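Local structure of SusD/RagB family nutrient-binding outer membrane lipoprotein (Bacteroides vulgatus, 4F7A) at residues D149-E152 with E153-A157; K216-A219 with T220-Q224. The protein probably binds glycan nutrients, mucin O-glycans among them, at the outer membrane as a SusD-like lipoprotein. All coordinates share one frame; numbering follows the deposited sequence.

Overall arrangement
Both contacts are local, and they come in series along the chain. Contact 1 (149-157) caps and opens helix 151-174; contact 2 (216-224) joins consecutive turns at the start of helix 216-228, with helix 193-210 lying between them in sequence. Their centres are 15 Å apart, on the same side of the chain's centre, and their nearest atoms come to about 4 Å without touching. The two helices meet directly, since Leu218 and Glu222 of contact 2 rest on Phe159, just beyond contact 1. Together they illustrate how side chains settle the first turns of helices in the TPR-like, largely helical body of a SusD homologue.

Contact 1 (D149-E152 with E153-A157); sequences DTQE and EAYKA
Thr150 and Glu153 form a capping box, a reciprocal exchange between side chain and backbone that starts helix 151-174. Thr150 OG1 accepts the N-H of Glu153 N at 3.1 Å, along a fairly straight path of 161°. In return, Thr150 N donates to Glu153 OE1 at 3.0 Å, meeting the carboxylate from above its plane. Glu153 CG stands beside its own backbone N (chi1 -74°), which turns the extended chain back toward the threonine. With an alanine in place of Thr150, the Glu153 N-H would probably be left without its side-chain acceptor, half of the capping box being lost, and a gap would open beside Glu153 CG.

The close packing is on the buried side. Gln151 and Tyr155 run side by side, with Gln151 CG 3.8 Å from Tyr155 CD1 and Gln151 O at the ring's edge, in its plane. Both polar ends are taken up by other parts of the chain: the Gln151 amide by Thr129 and Trp504 N, the Tyr155 hydroxyl by Asp130.

On the solvent side the grip is slacker. Glu152 OE2 and Lys156 NZ, on extended chains lying side by side, make only a weak salt bridge at 3.4 Å.

A water links the buried Asp149, whose OD1 also bonds Ser138, to the exposed Glu153, donating to OD1 and weakly to Glu153 OE1. Two carboxylates gathered at the start of a helix would probably be favoured by its dipole, while the water they share may ease their mutual repulsion.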
loop_
_atom_site.group_PDB
_atom_site.type_symbol
_atom_site.label_atom_id
_atom_site.label_comp_id
_atom_site.label_asym_id
_atom_site.label_seq_id
_atom_site.Cartn_x
_atom_site.Cartn_y
_atom_site.Cartn_z
ATOM N N ASP A 149 11.355 17.960 2.230
ATOM C CA ASP A 149 12.200 16.871 2.736
ATOM C C ASP A 149 12.610 15.962 1.580
ATOM O O ASP A 149 11.755 15.528 0.819
ATOM C CB ASP A 149 11.435 15.942 3.686
ATOM C CG ASP A 149 11.105 16.542 5.001
ATOM O OD1 ASP A 149 11.607 17.634 5.344
ATOM O OD2 ASP A 149 10.315 15.873 5.729
ATOM N N THR A 150 13.885 15.585 1.500
ATOM C CA THR A 150 14.267 14.411 0.688
ATOM C C THR A 150 13.530 13.192 1.263
ATOM O O THR A 150 13.061 13.226 2.415
ATOM C CB THR A 150 15.784 14.137 0.718
ATOM O OG1 THR A 150 16.139 13.715 2.030
ATOM C CG2 THR A 150 16.614 15.412 0.338
ATOM N N GLN A 151 13.381 12.128 0.481
ATOM C CA GLN A 151 12.737 10.932 1.009
ATOM C C GLN A 151 13.450 10.405 2.254
ATOM O O GLN A 151 12.792 9.945 3.188
ATOM C CB GLN A 151 12.643 9.834 -0.047
ATOM C CG GLN A 151 11.909 8.580 0.427
ATOM C CD GLN A 151 11.618 7.625 -0.720
ATOM O OE1 GLN A 151 12.522 6.910 -1.172
ATOM N NE2 GLN A 151 10.341 7.575 -1.178
ATOM N N GLU A 152 14.779 10.450 2.255
ATOM C CA GLU A 152 15.557 10.005 3.417
ATOM C C GLU A 152 15.170 10.808 4.662
ATOM O O GLU A 152 14.976 10.257 5.730
ATOM C CB GLU A 152 17.052 10.152 3.149
ATOM C CG GLU A 152 17.945 9.704 4.318
ATOM C CD GLU A 152 19.422 9.732 3.969
ATOM O OE1 GLU A 152 19.798 10.350 2.962
ATOM O OE2 GLU A 152 20.202 9.122 4.704
ATOM N N GLU A 153 15.061 12.118 4.504
ATOM C CA GLU A 153 14.688 12.992 5.606
ATOM C C GLU A 153 13.260 12.721 6.067
ATOM O O GLU A 153 12.977 12.796 7.277
ATOM C CB GLU A 153 14.835 14.456 5.207
ATOM C CG GLU A 153 16.303 14.883 5.157
ATOM C CD GLU A 153 16.558 16.153 4.308
ATOM O OE1 GLU A 153 15.656 16.707 3.636
ATOM O OE2 GLU A 153 17.710 16.591 4.301
ATOM N N ALA A 154 12.359 12.467 5.119
ATOM C CA ALA A 154 10.959 12.130 5.474
ATOM C C ALA A 154 10.923 10.837 6.278
ATOM O O ALA A 154 10.240 10.762 7.305
ATOM C CB ALA A 154 10.075 12.024 4.219
ATOM N N TYR A 155 11.632 9.802 5.804
ATOM C CA TYR A 155 11.718 8.525 6.559
ATOM C C TYR A 155 12.272 8.711 7.975
ATOM O O TYR A 155 11.724 8.199 8.958
ATOM C CB TYR A 155 12.499 7.457 5.762
ATOM C CG TYR A 155 11.524 6.597 4.967
ATOM C CD1 TYR A 155 10.931 7.067 3.801
ATOM C CD2 TYR A 155 11.165 5.334 5.407
ATOM C CE1 TYR A 155 9.997 6.296 3.085
ATOM C CE2 TYR A 155 10.252 4.551 4.682
ATOM C CZ TYR A 155 9.655 5.043 3.544
ATOM O OH TYR A 155 8.732 4.263 2.872
ATOM N N LYS A 156 13.343 9.484 8.097
ATOM C CA LYS A 156 13.895 9.744 9.410
ATOM C C LYS A 156 12.852 10.470 10.269
ATOM O O LYS A 156 12.701 10.163 11.441
ATOM C CB LYS A 156 15.215 10.514 9.301
ATOM C CG LYS A 156 16.340 9.586 8.797
ATOM C CD LYS A 156 17.717 10.244 8.719
ATOM C CE LYS A 156 18.757 9.217 8.234
ATOM N NZ LYS A 156 20.119 9.807 8.083
ATOM N N ALA A 157 12.130 11.429 9.694
ATOM C CA ALA A 157 11.083 12.113 10.471
ATOM C C ALA A 157 9.969 11.121 10.872
ATOM O O ALA A 157 9.439 11.194 11.995
ATOM C CB ALA A 157 10.520 13.314 9.696
HETATM O O HOH W 1 14.353 18.028 5.636
#

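Contact 2 (K216-A219 with T220-Q224); sequences KTLA and TSEAQ
The carbonyl of Lys216 is gripped by Thr220 on both faces of its plane: the hydroxyl OG1 reaches Lys216 O from one side and the backbone N from the other. The hydroxyl bond is the shorter, 2.6 Å from Thr220 OG1 to Lys216 O, and its donor is tilted 34° out of the carbonyl plane. The amide bond, Thr220 N to Lys216 O, is 2.9 Å. Thr220 OG1 lies opposite its own carbonyl carbon (chi1 -56°), a setting that brings the hydroxyl back over the preceding turn, where it also comes within 3.8 Å of Lys216 CG.

The carbonyl of Leu218 is met differently. Glu222 N approaches it nearly in line with the C=O bond, 2.9 Å from Leu218 O. Ser221, modelled in two conformers, has OG in one of them 3.0 Å from Leu218 O and also near Thr217 O; which oxygen takes its proton stays open. The methyl CD1 of Leu218 lies 3.9 Å from Glu222 CG. The glutamate chain is bent at chi2 (-65°), and its carboxylate pairs with Arg204 of helix 193-210 through OE1 and with Lys225, further along its own helix, through OE2.

The run of backbone bonds continues with Ala223 N to Ala219 O at 2.8 Å. Ala223 meets Leu205 and Met209 of helix 193-210, and Ala219 meets Val211 and Ser212 in the connection that follows it. Lys216, its chain extended, forms a salt bridge through NZ with the C-terminal carboxylate of Phe511.

A threonine returning its hydroxyl to the carbonyl four residues back is a familiar feature of alpha-helices, and the packing against helix 193-210 through Ala223, and against Phe159 of helix 151-174 through Leu218 and Glu222, is consistent with a TPR-like helical bundle.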
loop_
_atom_site.group_PDB
_atom_site.type_symbol
_atom_site.label_atom_id
_atom_site.label_comp_id
_atom_site.label_asym_id
_atom_site.label_seq_id
_atom_site.Cartn_x
_atom_site.Cartn_y
_atom_site.Cartn_z
ATOM N N LYS A 216 21.067 -0.247 5.534
ATOM C CA LYS A 216 20.951 -1.412 6.396
ATOM C C LYS A 216 21.083 -1.057 7.866
ATOM O O LYS A 216 20.439 -1.684 8.720
ATOM C CB LYS A 216 21.989 -2.481 6.036
ATOM C CG LYS A 216 21.846 -3.766 6.851
ATOM C CD LYS A 216 22.837 -4.845 6.373
ATOM C CE LYS A 216 22.822 -6.074 7.295
ATOM N NZ LYS A 216 23.759 -7.125 6.793
ATOM N N THR A 217 21.923 -0.074 8.172
ATOM C CA THR A 217 22.123 0.354 9.551
ATOM C C THR A 217 20.838 0.895 10.166
ATOM O O THR A 217 20.499 0.519 11.265
ATOM C CB THR A 217 23.231 1.421 9.649
ATOM O OG1 THR A 217 24.449 0.836 9.199
ATOM C CG2 THR A 217 23.398 1.916 11.080
ATOM N N LEU A 218 20.123 1.751 9.438
ATOM C CA LEU A 218 18.815 2.284 9.875
ATOM C C LEU A 218 17.768 1.189 9.965
ATOM O O LEU A 218 17.033 1.106 10.954
ATOM C CB LEU A 218 18.308 3.337 8.890
ATOM C CG LEU A 218 17.056 4.173 9.236
ATOM C CD1 LEU A 218 17.172 4.846 10.633
ATOM C CD2 LEU A 218 16.849 5.231 8.135
ATOM N N ALA A 219 17.682 0.359 8.927
ATOM C CA ALA A 219 16.743 -0.768 8.938
ATOM C C ALA A 219 16.956 -1.634 10.172
ATOM O O ALA A 219 15.996 -2.084 10.794
ATOM C CB ALA A 219 16.899 -1.623 7.647
ATOM N N THR A 220 18.222 -1.882 10.511
ATOM C CA THR A 220 18.567 -2.766 11.628
ATOM C C THR A 220 18.101 -2.148 12.938
ATOM O O THR A 220 17.448 -2.825 13.745
ATOM C CB THR A 220 20.079 -3.078 11.659
ATOM O OG1 THR A 220 20.478 -3.646 10.396
ATOM C CG2 THR A 220 20.465 -4.044 12.833
ATOM N N SER A 221 18.420 -0.865 13.141
ATOM C CA SER A 221 18.068 -0.195 14.394
ATOM C C SER A 221 16.552 -0.063 14.542
ATOM O O SER A 221 16.016 -0.271 15.646
ATOM C CB SER A 221 18.752 1.177 14.531
ATOM O OG SER A 221 18.518 1.992 13.404
ATOM N N GLU A 222 15.861 0.256 13.460
ATOM C CA GLU A 222 14.392 0.432 13.531
ATOM C C GLU A 222 13.660 -0.909 13.633
ATOM O O GLU A 222 12.698 -1.020 14.403
ATOM C CB GLU A 222 13.861 1.275 12.372
ATOM C CG GLU A 222 14.425 2.709 12.364
ATOM C CD GLU A 222 13.974 3.526 13.590
ATOM O OE1 GLU A 222 12.925 3.208 14.162
ATOM O OE2 GLU A 222 14.677 4.483 13.993
ATOM N N ALA A 223 14.139 -1.939 12.926
ATOM C CA ALA A 223 13.543 -3.279 13.113
ATOM C C ALA A 223 13.748 -3.752 14.538
ATOM O O ALA A 223 12.858 -4.393 15.115
ATOM C CB ALA A 223 14.113 -4.304 12.127
ATOM N N GLN A 224 14.894 -3.423 15.138
ATOM C CA GLN A 224 15.139 -3.852 16.507
ATOM C C GLN A 224 14.166 -3.213 17.479
ATOM O O GLN A 224 13.630 -3.884 18.352
ATOM C CB GLN A 224 16.567 -3.547 16.941
ATOM C CG GLN A 224 16.844 -3.889 18.396
ATOM C CD GLN A 224 18.312 -3.852 18.691
ATOM O OE1 GLN A 224 18.982 -2.865 18.395
ATOM N NE2 GLN A 224 18.835 -4.936 19.256
#